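P800 reaction center core protein (Heliobacterium modesticaldum, PDB 5V8K) forms the symmetric homodimeric core of a photosynthetic reaction center, holding bacteriochlorophylls, chlorophyll-type cofactors and a [4Fe-4S] cluster for light-driven electron transfer. Local coordinates at residues Y333-H338 with T357-G362; F536-Q541 with K579-F584; E548-L553 with K567-A572. All blocks are in the same frame, centred on the assembly; numbering follows the deposited sequence.

Contact 1. Residues Y333-H338 with T357-G362; sequences YGIATH and TYINIG. With GBF (Bacteriochlorophyll g), chain X.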
loop_
_atom_site.group_PDB
_atom_site.type_symbol
_atom_site.label_atom_id
_atom_site.label_comp_id
_atom_site.label_asym_id
_atom_site.label_seq_id
_atom_site.Cartn_x
_atom_site.Cartn_y
_atom_site.Cartn_z
ATOM N N TYR A 333 8.097 11.102 15.640
ATOM C CA TYR A 333 7.198 9.966 15.522
ATOM C C TYR A 333 7.059 9.227 16.849
ATOM O O TYR A 333 6.007 8.651 17.136
ATOM C CB TYR A 333 7.666 9.044 14.390
ATOM C CG TYR A 333 7.410 9.633 12.995
ATOM C CD1 TYR A 333 8.215 10.641 12.484
ATOM C CD2 TYR A 333 6.350 9.204 12.219
ATOM C CE1 TYR A 333 7.961 11.214 11.232
ATOM C CE2 TYR A 333 6.092 9.772 10.947
ATOM C CZ TYR A 333 6.911 10.765 10.480
ATOM O OH TYR A 333 6.686 11.337 9.267
ATOM N N GLY A 334 8.094 9.220 17.684
ATOM C CA GLY A 334 7.941 8.606 18.979
ATOM C C GLY A 334 6.991 9.376 19.883
ATOM O O GLY A 334 6.112 8.795 20.533
ATOM N N ILE A 335 7.160 10.696 19.950
ATOM C CA ILE A 335 6.221 11.505 20.720
ATOM C C ILE A 335 4.805 11.339 20.188
ATOM O O ILE A 335 3.846 11.176 20.962
ATOM C CB ILE A 335 6.634 12.984 20.722
ATOM C CG1 ILE A 335 7.818 13.206 21.660
ATOM C CG2 ILE A 335 5.472 13.870 21.211
ATOM C CD1 ILE A 335 8.414 14.581 21.507
ATOM N N ALA A 336 4.638 11.429 18.855
ATOM C CA ALA A 336 3.289 11.431 18.302
ATOM C C ALA A 336 2.649 10.069 18.466
ATOM O O ALA A 336 1.422 9.982 18.551
ATOM C CB ALA A 336 3.294 11.840 16.822
ATOM N N THR A 337 3.461 9.004 18.519
ATOM C CA THR A 337 2.924 7.663 18.761
ATOM C C THR A 337 2.470 7.518 20.213
ATOM O O THR A 337 1.407 6.960 20.471
ATOM C CB THR A 337 3.951 6.570 18.434
ATOM O OG1 THR A 337 4.301 6.657 17.060
ATOM C CG2 THR A 337 3.376 5.173 18.637
ATOM N N HIS A 338 3.249 8.030 21.167
ATOM C CA HIS A 338 2.819 7.983 22.561
ATOM C C HIS A 338 1.508 8.740 22.719
ATOM O O HIS A 338 0.528 8.205 23.233
ATOM C CB HIS A 338 3.872 8.573 23.492
ATOM C CG HIS A 338 3.323 9.004 24.823
ATOM N ND1 HIS A 338 3.543 8.308 25.987
ATOM C CD2 HIS A 338 2.556 10.062 25.173
ATOM C CE1 HIS A 338 2.949 8.919 26.993
ATOM N NE2 HIS A 338 2.336 9.985 26.522
ATOM N N THR A 357 -0.079 10.443 30.288
ATOM C CA THR A 357 0.169 11.871 30.153
ATOM C C THR A 357 0.414 12.222 28.693
ATOM O O THR A 357 1.050 11.465 27.958
ATOM C CB THR A 357 1.374 12.274 31.011
ATOM O OG1 THR A 357 1.030 12.089 32.389
ATOM C CG2 THR A 357 1.713 13.725 30.812
ATOM N N TYR A 358 -0.115 13.375 28.281
ATOM C CA TYR A 358 0.161 13.932 26.962
ATOM C C TYR A 358 1.529 14.595 26.961
ATOM O O TYR A 358 1.866 15.327 27.899
ATOM C CB TYR A 358 -0.881 14.975 26.572
ATOM C CG TYR A 358 -1.283 14.923 25.105
ATOM C CD1 TYR A 358 -2.135 13.936 24.651
ATOM C CD2 TYR A 358 -0.829 15.863 24.188
ATOM C CE1 TYR A 358 -2.539 13.883 23.334
ATOM C CE2 TYR A 358 -1.235 15.819 22.856
ATOM C CZ TYR A 358 -2.082 14.825 22.444
ATOM O OH TYR A 358 -2.487 14.758 21.142
ATOM N N ILE A 359 2.334 14.309 25.944
ATOM C CA ILE A 359 3.622 14.974 25.809
ATOM C C ILE A 359 3.381 16.318 25.142
ATOM O O ILE A 359 2.856 16.394 24.025
ATOM C CB ILE A 359 4.620 14.123 25.013
ATOM C CG1 ILE A 359 4.903 12.827 25.770
ATOM C CG2 ILE A 359 5.902 14.909 24.808
ATOM C CD1 ILE A 359 5.676 11.840 24.985
ATOM N N ASN A 360 3.784 17.381 25.815
ATOM C CA ASN A 360 3.475 18.748 25.426
ATOM C C ASN A 360 4.749 19.567 25.475
ATOM O O ASN A 360 5.217 19.916 26.555
ATOM C CB ASN A 360 2.431 19.365 26.350
ATOM C CG ASN A 360 2.014 20.728 25.896
ATOM O OD1 ASN A 360 2.203 21.080 24.740
ATOM N ND2 ASN A 360 1.431 21.504 26.795
ATOM N N ILE A 361 5.272 19.890 24.310
ATOM C CA ILE A 361 6.501 20.648 24.127
ATOM C C ILE A 361 6.214 21.764 23.128
ATOM O O ILE A 361 5.599 21.514 22.091
ATOM C CB ILE A 361 7.630 19.750 23.570
ATOM C CG1 ILE A 361 7.860 18.525 24.464
ATOM C CG2 ILE A 361 8.894 20.557 23.437
ATOM C CD1 ILE A 361 8.890 17.547 23.898
ATOM N N GLY A 362 6.730 22.963 23.398
ATOM C CA GLY A 362 6.617 24.084 22.486
ATOM C C GLY A 362 7.782 24.175 21.517
ATOM O O GLY A 362 8.564 23.239 21.348
HETATM MG MG GBF X . 5.453 6.825 26.486
HETATM C CHA GBF X . 4.193 6.823 29.748
HETATM C CHB GBF X . 7.364 9.396 27.297
HETATM C CHC GBF X . 7.014 6.230 23.493
HETATM C CHD GBF X . 3.587 3.774 26.009
HETATM N NA GBF X . 5.787 7.821 28.186
HETATM C C1A GBF X . 5.233 7.815 29.393
HETATM C C2A GBF X . 5.628 8.825 30.444
HETATM C C3A GBF X . 6.393 9.770 29.535
HETATM C C4A GBF X . 6.524 8.943 28.268
HETATM C CMA GBF X . 5.621 11.082 29.303
HETATM C CAA GBF X . 6.498 8.362 31.654
HETATM C CBA GBF X . 7.627 7.453 31.212
HETATM C CGA GBF X . 8.484 7.019 32.389
HETATM O O1A GBF X . 8.208 7.349 33.540
HETATM O O2A GBF X . 9.610 6.119 32.150
HETATM N NB GBF X . 6.963 7.754 25.502
HETATM C C1B GBF X . 7.645 8.810 25.957
HETATM C C2B GBF X . 8.552 9.204 24.960
HETATM C C3B GBF X . 8.450 8.298 23.915
HETATM C C4B GBF X . 7.467 7.377 24.314
HETATM C CMB GBF X . 9.454 10.402 25.031
HETATM C CAB GBF X . 9.208 8.312 22.637
HETATM C CBB GBF X . 10.017 9.245 22.142
HETATM N NC GBF X . 5.292 5.347 25.084
HETATM C C1C GBF X . 5.991 5.259 23.954
HETATM C C2C GBF X . 5.825 4.192 22.943
HETATM C C3C GBF X . 4.837 3.568 23.837
HETATM C C4C GBF X . 4.528 4.248 24.991
HETATM C CMC GBF X . 5.168 4.829 21.697
HETATM C CAC GBF X . 4.115 2.306 23.524
HETATM C CBC GBF X . 4.410 1.550 22.254
HETATM N ND GBF X . 4.316 5.518 27.504
HETATM C C1D GBF X . 3.514 4.484 27.304
HETATM C C2D GBF X . 2.442 4.011 28.413
HETATM C C3D GBF X . 2.886 5.020 29.244
HETATM C C4D GBF X . 3.923 5.868 28.785
HETATM C CMD GBF X . 1.398 2.943 28.559
HETATM C CAD GBF X . 2.655 5.320 30.682
HETATM O OBD GBF X . 1.670 5.076 31.453
HETATM C CBD GBF X . 3.466 6.519 31.012
HETATM C CGD GBF X . 2.643 7.690 31.441
HETATM O O1D GBF X . 1.998 8.395 30.674
HETATM O O2D GBF X . 2.631 8.048 32.822
HETATM C CED GBF X . 1.605 8.931 33.257
#
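Ile359 lays its CD1 methyl over one face of the His338 imidazole, 3.9 Å from CD1 to the ring centroid and 25° off the normal, a CH-pi contact displaced toward the rim at CD2. Beside it, Ile335 CG2 meets Ile359 CG2 at 3.8 Å, while Ile335 CD1 touches Ile361 CD1, those two side chains crossing at about a right angle. The ring has a nitrogen for each task. His338 CG lies anti to the backbone N (chi1 159°), which sends the ring off the helix toward the pigment; ND1 binds the bacteriochlorophyll magnesium at 2.5 Å. NE2 donates almost straight (174°) to Thr357 O, though the modelled NE2-O separation of 2.4 Å is doubtfully short; together with the ND1-magnesium bond it is consistent with a fixed ring rotation. Thr357 N in turn donates to O1D of the pigment at 2.9 Å, and Asn339 OD1 holds Ile359 N, so the loop is tied to both helix and cofactor. This is an axial-histidine bacteriochlorophyll site, with a backbone carbonyl at the ring's second nitrogen probably helping to orient it.

Contact 2. Residues F536-Q541 with K579-F584; sequences FSMLFQ and KAIGCF. With AOH (8(1)-OH-Chlorophyll aF), chain E.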
loop_
_atom_site.group_PDB
_atom_site.type_symbol
_atom_site.label_atom_id
_atom_site.label_comp_id
_atom_site.label_asym_id
_atom_site.label_seq_id
_atom_site.Cartn_x
_atom_site.Cartn_y
_atom_site.Cartn_z
ATOM N N PHE A 536 2.818 -2.084 -7.569
ATOM C CA PHE A 536 3.517 -3.142 -6.846
ATOM C C PHE A 536 3.957 -4.240 -7.797
ATOM O O PHE A 536 5.011 -4.853 -7.601
ATOM C CB PHE A 536 2.646 -3.795 -5.755
ATOM C CG PHE A 536 2.167 -2.883 -4.646
ATOM C CD1 PHE A 536 2.415 -1.543 -4.648
ATOM C CD2 PHE A 536 1.417 -3.422 -3.589
ATOM C CE1 PHE A 536 1.925 -0.726 -3.627
ATOM C CE2 PHE A 536 0.941 -2.628 -2.548
ATOM C CZ PHE A 536 1.182 -1.271 -2.574
ATOM N N SER A 537 3.108 -4.565 -8.779
ATOM C CA SER A 537 3.394 -5.620 -9.741
ATOM C C SER A 537 4.628 -5.284 -10.586
ATOM O O SER A 537 5.299 -6.193 -11.075
ATOM C CB SER A 537 2.154 -5.884 -10.631
ATOM O OG SER A 537 1.949 -4.938 -11.683
ATOM N N MET A 538 4.989 -4.022 -10.667
ATOM C CA MET A 538 6.178 -3.563 -11.372
ATOM C C MET A 538 7.369 -3.320 -10.448
ATOM O O MET A 538 8.508 -3.299 -10.926
ATOM C CB MET A 538 5.909 -2.234 -12.087
ATOM C CG MET A 538 4.898 -2.278 -13.226
ATOM S SD MET A 538 4.351 -0.606 -13.670
ATOM C CE MET A 538 5.883 0.182 -13.585
ATOM N N LEU A 539 7.132 -3.033 -9.167
ATOM C CA LEU A 539 8.212 -2.700 -8.256
ATOM C C LEU A 539 8.665 -3.883 -7.401
ATOM O O LEU A 539 9.821 -3.894 -6.971
ATOM C CB LEU A 539 7.810 -1.537 -7.348
ATOM C CG LEU A 539 7.536 -0.236 -8.094
ATOM C CD1 LEU A 539 6.785 0.757 -7.287
ATOM C CD2 LEU A 539 8.825 0.407 -8.528
ATOM N N PHE A 540 7.801 -4.872 -7.141
ATOM C CA PHE A 540 8.219 -6.056 -6.420
ATOM C C PHE A 540 9.229 -6.869 -7.226
ATOM O O PHE A 540 9.341 -6.752 -8.458
ATOM C CB PHE A 540 7.030 -6.964 -6.099
ATOM C CG PHE A 540 6.204 -6.534 -4.900
ATOM C CD1 PHE A 540 6.151 -5.222 -4.505
ATOM C CD2 PHE A 540 5.471 -7.465 -4.205
ATOM C CE1 PHE A 540 5.371 -4.831 -3.443
ATOM C CE2 PHE A 540 4.667 -7.105 -3.155
ATOM C CZ PHE A 540 4.617 -5.793 -2.745
ATOM N N GLN A 541 9.975 -7.709 -6.499
ATOM C CA GLN A 541 10.914 -8.689 -7.065
ATOM C C GLN A 541 10.184 -9.808 -7.799
ATOM O O GLN A 541 10.209 -10.962 -7.354
ATOM C CB GLN A 541 11.775 -9.299 -5.950
ATOM C CG GLN A 541 12.780 -8.363 -5.351
ATOM C CD GLN A 541 13.314 -8.885 -4.044
ATOM O OE1 GLN A 541 13.545 -10.075 -3.915
ATOM N NE2 GLN A 541 13.505 -8.005 -3.070
ATOM N N LYS A 579 10.743 -0.115 -13.035
ATOM C CA LYS A 579 11.135 0.687 -11.881
ATOM C C LYS A 579 10.888 2.166 -12.134
ATOM O O LYS A 579 10.400 2.876 -11.250
ATOM C CB LYS A 579 12.602 0.420 -11.517
ATOM C CG LYS A 579 12.765 -0.413 -10.292
ATOM C CD LYS A 579 13.983 -1.315 -10.314
ATOM C CE LYS A 579 15.288 -0.600 -10.608
ATOM N NZ LYS A 579 16.443 -1.437 -10.015
ATOM N N ALA A 580 11.194 2.640 -13.345
ATOM C CA ALA A 580 10.944 4.035 -13.705
ATOM C C ALA A 580 9.448 4.365 -13.711
ATOM O O ALA A 580 9.014 5.384 -13.150
ATOM C CB ALA A 580 11.533 4.360 -15.077
ATOM N N ILE A 581 8.646 3.516 -14.350
ATOM C CA ILE A 581 7.206 3.757 -14.469
ATOM C C ILE A 581 6.525 3.522 -13.121
ATOM O O ILE A 581 5.608 4.255 -12.719
ATOM C CB ILE A 581 6.610 2.847 -15.560
ATOM C CG1 ILE A 581 7.159 3.239 -16.920
ATOM C CG2 ILE A 581 5.067 2.895 -15.551
ATOM C CD1 ILE A 581 6.870 2.221 -18.025
ATOM N N GLY A 582 6.987 2.502 -12.397
ATOM C CA GLY A 582 6.414 2.209 -11.098
ATOM C C GLY A 582 6.669 3.320 -10.114
ATOM O O GLY A 582 5.778 3.706 -9.356
ATOM N N CYS A 583 7.877 3.865 -10.116
ATOM C CA CYS A 583 8.170 4.964 -9.215
ATOM C C CYS A 583 7.354 6.192 -9.590
ATOM O O CYS A 583 6.735 6.815 -8.728
ATOM C CB CYS A 583 9.669 5.263 -9.214
ATOM S SG CYS A 583 10.148 6.744 -8.270
ATOM N N PHE A 584 7.347 6.550 -10.876
ATOM C CA PHE A 584 6.581 7.699 -11.344
ATOM C C PHE A 584 5.122 7.606 -10.903
ATOM O O PHE A 584 4.576 8.550 -10.330
ATOM C CB PHE A 584 6.657 7.830 -12.877
ATOM C CG PHE A 584 5.787 8.910 -13.395
ATOM C CD1 PHE A 584 6.210 10.226 -13.330
ATOM C CD2 PHE A 584 4.522 8.640 -13.858
ATOM C CE1 PHE A 584 5.419 11.249 -13.766
ATOM C CE2 PHE A 584 3.710 9.682 -14.299
ATOM C CZ PHE A 584 4.180 10.991 -14.246
HETATM C C1 AOH E . -6.613 -12.544 -15.755
HETATM C C2 AOH E . -6.739 -11.071 -15.473
HETATM C C3 AOH E . -7.427 -10.569 -14.456
HETATM C C4 AOH E . -8.156 -11.436 -13.508
HETATM C C5 AOH E . -7.508 -9.078 -14.325
HETATM C C6 AOH E . -8.781 -8.536 -14.963
HETATM C C7 AOH E . -8.870 -7.103 -14.489
HETATM C C8 AOH E . -9.873 -6.305 -14.835
HETATM C C9 AOH E . -10.916 -6.823 -15.781
HETATM C C10 AOH E . -9.859 -4.865 -14.387
HETATM C C11 AOH E . -10.356 -4.479 -13.014
HETATM C C15 AOH E . -11.472 -2.834 -10.830
HETATM C C14 AOH E . -10.733 -0.688 -12.070
HETATM C C13 AOH E . -10.828 -2.193 -12.018
HETATM C C12 AOH E . -10.323 -2.958 -13.005
HETATM N NB AOH E . -2.567 -7.682 -10.843
HETATM N ND AOH E . 0.789 -9.953 -11.131
HETATM C C1A AOH E . -1.110 -10.746 -13.405
HETATM C C1B AOH E . -3.612 -7.637 -11.698
HETATM C C1C AOH E . -0.725 -7.083 -8.531
HETATM C C1D AOH E . 1.877 -10.012 -10.350
HETATM C C2A AOH E . -2.017 -11.384 -14.418
HETATM C C2B AOH E . -4.538 -6.655 -11.354
HETATM C C2C AOH E . -0.003 -6.849 -7.368
HETATM C C2D AOH E . 2.771 -10.956 -10.822
HETATM C C3A AOH E . -3.071 -10.277 -14.455
HETATM C C3B AOH E . -4.024 -6.095 -10.189
HETATM C C3C AOH E . 1.139 -7.619 -7.464
HETATM C C3D AOH E . 2.176 -11.506 -11.953
HETATM C C4A AOH E . -2.799 -9.404 -13.257
HETATM C C4B AOH E . -2.840 -6.767 -9.891
HETATM C C4C AOH E . 1.014 -8.273 -8.701
HETATM C C4D AOH E . 0.931 -10.901 -12.110
HETATM C CAA AOH E . -2.487 -12.759 -13.965
HETATM C CAB AOH E . -4.740 -4.986 -9.582
HETATM C CAC AOH E . 2.164 -7.720 -6.419
HETATM C CAD AOH E . 2.191 -12.615 -12.946
HETATM C CBA AOH E . -3.066 -13.552 -15.139
HETATM C CBB AOH E . -4.291 -4.124 -8.719
HETATM C CBC AOH E . 3.568 -7.525 -6.891
HETATM C CBD AOH E . 0.966 -12.500 -13.794
HETATM C CED AOH E . 1.954 -10.798 -17.121
HETATM C CGA AOH E . -4.564 -13.617 -15.145
HETATM C CGD AOH E . 1.342 -12.278 -15.237
HETATM C CHA AOH E . 0.214 -11.378 -13.209
HETATM C CHB AOH E . -3.728 -8.515 -12.891
HETATM C CHC AOH E . -2.002 -6.424 -8.753
HETATM C CHD AOH E . 2.052 -9.189 -9.137
HETATM C CMA AOH E . -3.003 -9.437 -15.724
HETATM C CMB AOH E . -5.811 -6.254 -12.063
HETATM C CMC AOH E . -0.393 -5.967 -6.216
HETATM C CMD AOH E . 4.104 -11.243 -10.192
HETATM N NA AOH E . -1.592 -9.696 -12.746
HETATM N NC AOH E . -0.100 -7.924 -9.365
HETATM O O1 AOH E . 2.101 -9.018 -5.777
HETATM O O1A AOH E . -5.205 -13.862 -14.131
HETATM O O1D AOH E . 1.328 -13.187 -16.048
HETATM O O2A AOH E . -5.240 -12.780 -16.045
HETATM O O2D AOH E . 1.722 -10.966 -15.704
HETATM O OBD AOH E . 3.295 -13.220 -13.178
HETATM MG MG AOH E . -0.796 -8.678 -11.167
HETATM O O HOH W 1 0.228 -6.995 -12.505
#
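Leu539 and Met538 straddle Gly582, where the backbones approach to 5.8 Å between Met538 CA and Gly582 CA. Leu539 rests on the glycine backbone, with CD1 3.7 Å from Gly582 O and CG 4.0 Å from Gly582 CA. Met538, bent at chi3 (42°), carries CE toward Ile581 CB and Gly582; its methyl is modelled too close to the glycine, so its exact position is doubtful, but SD lies 4.0 Å from Ile581 CG2. No hydrogen bond links the segments; they are joined by van der Waals packing of Met538 and Leu539 on Ile581 and the glycine backbone.

The far side of helix 520-539 faces the chlorophyll: Ser537 CB is 3.3 Å from its C4C, and Phe540 CD2 is equally near its CBC. A water ligates the magnesium at 2.4 Å, and lies 2.8 Å from Ser537 OG, which is itself hydrogen-bonded to Phe534 O. Farther out, Lys579 NZ forms a salt bridge with Asp439 close to the cluster cysteines, and Phe536 meets Phe536 of the second subunit edge-to-face. The whole is a close helix pair packed at a glycine, in predicted transmembrane spans at the dimer interface, backing a water-ligated chlorophyll site consistent with the primary electron acceptor of heliobacterial reaction centers.

Contact 3. Residues E548-L553 with K567-A572; sequences EGAMVL and KMYNRA. With GBF (Bacteriochlorophyll g), chain B.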
loop_
_atom_site.group_PDB
_atom_site.type_symbol
_atom_site.label_atom_id
_atom_site.label_comp_id
_atom_site.label_asym_id
_atom_site.label_seq_id
_atom_site.Cartn_x
_atom_site.Cartn_y
_atom_site.Cartn_z
ATOM N N GLU A 548 7.238 -14.621 -17.902
ATOM C CA GLU A 548 6.827 -15.996 -18.159
ATOM C C GLU A 548 5.321 -16.091 -18.344
ATOM O O GLU A 548 4.843 -16.794 -19.235
ATOM C CB GLU A 548 7.289 -16.878 -16.986
ATOM C CG GLU A 548 7.002 -18.361 -17.064
ATOM C CD GLU A 548 7.659 -19.144 -15.912
ATOM O OE1 GLU A 548 8.507 -20.019 -16.220
ATOM O OE2 GLU A 548 7.319 -18.881 -14.712
ATOM N N GLY A 549 4.552 -15.388 -17.512
ATOM C CA GLY A 549 3.108 -15.430 -17.638
ATOM C C GLY A 549 2.625 -14.685 -18.870
ATOM O O GLY A 549 1.590 -15.025 -19.448
ATOM N N ALA A 550 3.360 -13.649 -19.271
ATOM C CA ALA A 550 2.995 -12.848 -20.432
ATOM C C ALA A 550 2.959 -13.692 -21.705
ATOM O O ALA A 550 2.178 -13.404 -22.609
ATOM C CB ALA A 550 3.995 -11.719 -20.617
ATOM N N MET A 551 3.763 -14.758 -21.772
ATOM C CA MET A 551 3.787 -15.607 -22.957
ATOM C C MET A 551 2.481 -16.364 -23.125
ATOM O O MET A 551 2.059 -16.628 -24.252
ATOM C CB MET A 551 4.932 -16.603 -22.874
ATOM C CG MET A 551 6.315 -15.986 -22.960
ATOM S SD MET A 551 7.575 -17.279 -22.723
ATOM C CE MET A 551 7.483 -18.127 -24.264
ATOM N N VAL A 552 1.832 -16.709 -22.015
ATOM C CA VAL A 552 0.544 -17.389 -22.064
ATOM C C VAL A 552 -0.543 -16.432 -22.552
ATOM O O VAL A 552 -1.411 -16.809 -23.344
ATOM C CB VAL A 552 0.218 -17.958 -20.670
ATOM C CG1 VAL A 552 -1.194 -18.575 -20.625
ATOM C CG2 VAL A 552 1.240 -18.985 -20.296
ATOM N N LEU A 553 -0.540 -15.199 -22.044
ATOM C CA LEU A 553 -1.531 -14.221 -22.477
ATOM C C LEU A 553 -1.372 -13.892 -23.977
ATOM O O LEU A 553 -2.356 -13.851 -24.731
ATOM C CB LEU A 553 -1.414 -12.964 -21.616
ATOM C CG LEU A 553 -1.910 -13.139 -20.168
ATOM C CD1 LEU A 553 -1.352 -12.094 -19.281
ATOM C CD2 LEU A 553 -3.387 -13.070 -20.127
ATOM N N LYS A 567 -0.103 -8.340 -28.390
ATOM C CA LYS A 567 1.173 -7.623 -28.378
ATOM C C LYS A 567 1.391 -6.820 -27.106
ATOM O O LYS A 567 2.533 -6.479 -26.788
ATOM C CB LYS A 567 1.257 -6.696 -29.589
ATOM C CG LYS A 567 1.670 -7.408 -30.822
ATOM C CD LYS A 567 1.307 -6.639 -32.051
ATOM C CE LYS A 567 1.951 -7.292 -33.279
ATOM N NZ LYS A 567 1.127 -7.116 -34.518
ATOM N N MET A 568 0.317 -6.497 -26.392
ATOM C CA MET A 568 0.422 -5.885 -25.074
ATOM C C MET A 568 1.266 -6.749 -24.142
ATOM O O MET A 568 1.867 -6.241 -23.186
ATOM C CB MET A 568 -0.991 -5.704 -24.505
ATOM C CG MET A 568 -1.118 -5.108 -23.095
ATOM S SD MET A 568 -0.505 -3.407 -22.948
ATOM C CE MET A 568 -1.149 -2.608 -24.393
ATOM N N TYR A 569 1.306 -8.060 -24.405
ATOM C CA TYR A 569 2.089 -9.016 -23.638
ATOM C C TYR A 569 3.191 -9.659 -24.465
ATOM O O TYR A 569 3.580 -10.802 -24.209
ATOM C CB TYR A 569 1.175 -10.078 -23.026
ATOM C CG TYR A 569 0.302 -9.446 -21.997
ATOM C CD1 TYR A 569 0.829 -9.057 -20.796
ATOM C CD2 TYR A 569 -1.026 -9.182 -22.240
ATOM C CE1 TYR A 569 0.056 -8.417 -19.855
ATOM C CE2 TYR A 569 -1.817 -8.548 -21.287
ATOM C CZ TYR A 569 -1.270 -8.171 -20.112
ATOM O OH TYR A 569 -2.033 -7.564 -19.124
ATOM N N ASN A 570 3.737 -8.906 -25.432
ATOM C CA ASN A 570 4.940 -9.328 -26.159
ATOM C C ASN A 570 6.070 -9.625 -25.192
ATOM O O ASN A 570 6.862 -10.542 -25.411
ATOM C CB ASN A 570 5.394 -8.230 -27.124
ATOM C CG ASN A 570 5.168 -8.568 -28.565
ATOM O OD1 ASN A 570 4.352 -9.411 -28.942
ATOM N ND2 ASN A 570 5.887 -7.866 -29.399
ATOM N N ARG A 571 6.155 -8.856 -24.112
ATOM C CA ARG A 571 7.049 -9.162 -22.995
ATOM C C ARG A 571 6.585 -8.334 -21.818
ATOM O O ARG A 571 5.796 -7.389 -21.969
ATOM C CB ARG A 571 8.515 -8.861 -23.334
ATOM C CG ARG A 571 8.746 -7.421 -23.765
ATOM C CD ARG A 571 10.219 -7.084 -23.802
ATOM N NE ARG A 571 10.458 -5.683 -24.184
ATOM C CZ ARG A 571 10.430 -4.646 -23.346
ATOM N NH1 ARG A 571 10.162 -4.801 -22.032
ATOM N NH2 ARG A 571 10.691 -3.436 -23.814
ATOM N N ALA A 572 7.049 -8.710 -20.633
ATOM C CA ALA A 572 6.793 -7.843 -19.498
ATOM C C ALA A 572 7.720 -6.639 -19.584
ATOM O O ALA A 572 8.801 -6.688 -20.182
ATOM C CB ALA A 572 6.990 -8.600 -18.181
HETATM MG MG GBF B . -7.556 -9.268 -24.053
HETATM C CHA GBF B . -8.056 -12.067 -21.953
HETATM C CHB GBF B . -9.702 -10.515 -26.181
HETATM C CHC GBF B . -7.556 -6.127 -25.468
HETATM C CHD GBF B . -5.689 -7.898 -21.328
HETATM N NA GBF B . -8.606 -10.928 -24.096
HETATM C C1A GBF B . -8.788 -11.972 -23.271
HETATM C C2A GBF B . -9.860 -12.955 -23.635
HETATM C C3A GBF B . -9.939 -12.663 -25.148
HETATM C C4A GBF B . -9.370 -11.280 -25.139
HETATM C CMA GBF B . -9.092 -13.492 -26.102
HETATM C CAA GBF B . -11.021 -12.460 -22.805
HETATM C CBA GBF B . -12.391 -12.643 -23.350
HETATM C CGA GBF B . -13.300 -12.058 -22.321
HETATM O O1A GBF B . -13.691 -12.769 -21.421
HETATM O O2A GBF B . -13.865 -10.731 -22.503
HETATM N NB GBF B . -8.608 -8.424 -25.561
HETATM C C1B GBF B . -9.328 -9.120 -26.440
HETATM C C2B GBF B . -9.720 -8.284 -27.486
HETATM C C3B GBF B . -9.120 -7.071 -27.230
HETATM C C4B GBF B . -8.366 -7.222 -26.061
HETATM C CMB GBF B . -10.637 -8.604 -28.630
HETATM C CAB GBF B . -9.211 -5.846 -28.037
HETATM C CBB GBF B . -9.798 -5.606 -29.206
HETATM N NC GBF B . -6.791 -7.445 -23.515
HETATM C C1C GBF B . -6.851 -6.308 -24.189
HETATM C C2C GBF B . -6.141 -5.060 -23.824
HETATM C C3C GBF B . -5.678 -5.713 -22.592
HETATM C C4C GBF B . -6.038 -7.049 -22.456
HETATM C CMC GBF B . -4.964 -4.834 -24.783
HETATM C CAC GBF B . -4.821 -5.056 -21.568
HETATM C CBC GBF B . -4.378 -3.604 -21.620
HETATM N ND GBF B . -7.066 -9.683 -22.132
HETATM C C1D GBF B . -6.248 -9.239 -21.220
HETATM C C2D GBF B . -5.838 -10.144 -19.955
HETATM C C3D GBF B . -6.624 -11.177 -20.425
HETATM C C4D GBF B . -7.310 -10.956 -21.621
HETATM C CMD GBF B . -4.990 -9.949 -18.768
HETATM C CAD GBF B . -7.087 -12.447 -19.844
HETATM O OBD GBF B . -6.582 -13.242 -18.963
HETATM C CBD GBF B . -7.954 -13.070 -20.877
HETATM C CGD GBF B . -7.261 -14.223 -21.501
HETATM O O1D GBF B . -6.315 -14.056 -22.257
HETATM O O2D GBF B . -7.640 -15.561 -21.258
HETATM C CED GBF B . -6.570 -16.467 -21.500
HETATM C C1 GBF B . -15.041 -10.363 -21.785
HETATM C C2 GBF B . -15.515 -8.956 -22.072
HETATM C C3 GBF B . -16.426 -8.685 -23.014
HETATM C C4 GBF B . -16.866 -7.261 -23.234
HETATM C C5 GBF B . -16.997 -9.794 -23.870
#
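The backbones come closest at Ala550 and Tyr569, 5.1 Å between their CA atoms, where the loop after helix 563-566 turns back against helix 543-560 in this Photosystem I-type helical fold. No hydrogen bond joins the two segments; Ala550 O and Tyr569 O, two acceptors, merely lie near one another. Packing centres on the Tyr569 ring. Leu553 CD1 sits over the middle of one face, 3.8 Å from the centroid and only 4° off the normal, a CH-pi contact, and Leu553 CB adds a 3.9 Å approach to Tyr569 CD2. Met568 CG lies over the opposite face, offset toward the rim. Ala550 CB approaches Tyr569 CB at 4.1 Å. Glu548, its CB directed away from the loop, makes salt bridges with Arg398 and Lys417 of the second subunit. In the loop, Arg571 forms a salt bridge with Glu577. The bacteriochlorophyll borders the same apolar patch: its CHD meets the Tyr569 ring edge in plane, 3.9 Å from CE2, and its OBD stands 3.4 Å from Leu553 CD2.

Contact 2 is the most buried, its touching residues all enclosed and its centre about 21 Å from the chain centre. Contacts 1 and 3 lie farther out, about 30 and 36 Å from it, and each includes residues with some exposure, Thr357 of contact 1 most openly. Contacts 2 and 3 are neighbours, centres about 17 Å apart: helices 520-539 and 543-560 follow each other, and the loop 567-572 leads into helix 575-599. Arg398 of the second subunit links their surroundings, binding both the chlorophyll of contact 2 and Glu548. Contact 1, its centre about 36 Å from that of contact 2, touches no other protein chain. It adds metal ligation and a hydrogen bond to isoleucine packing, whereas the other two pack beside pigments without hydrogen bonds between their segments.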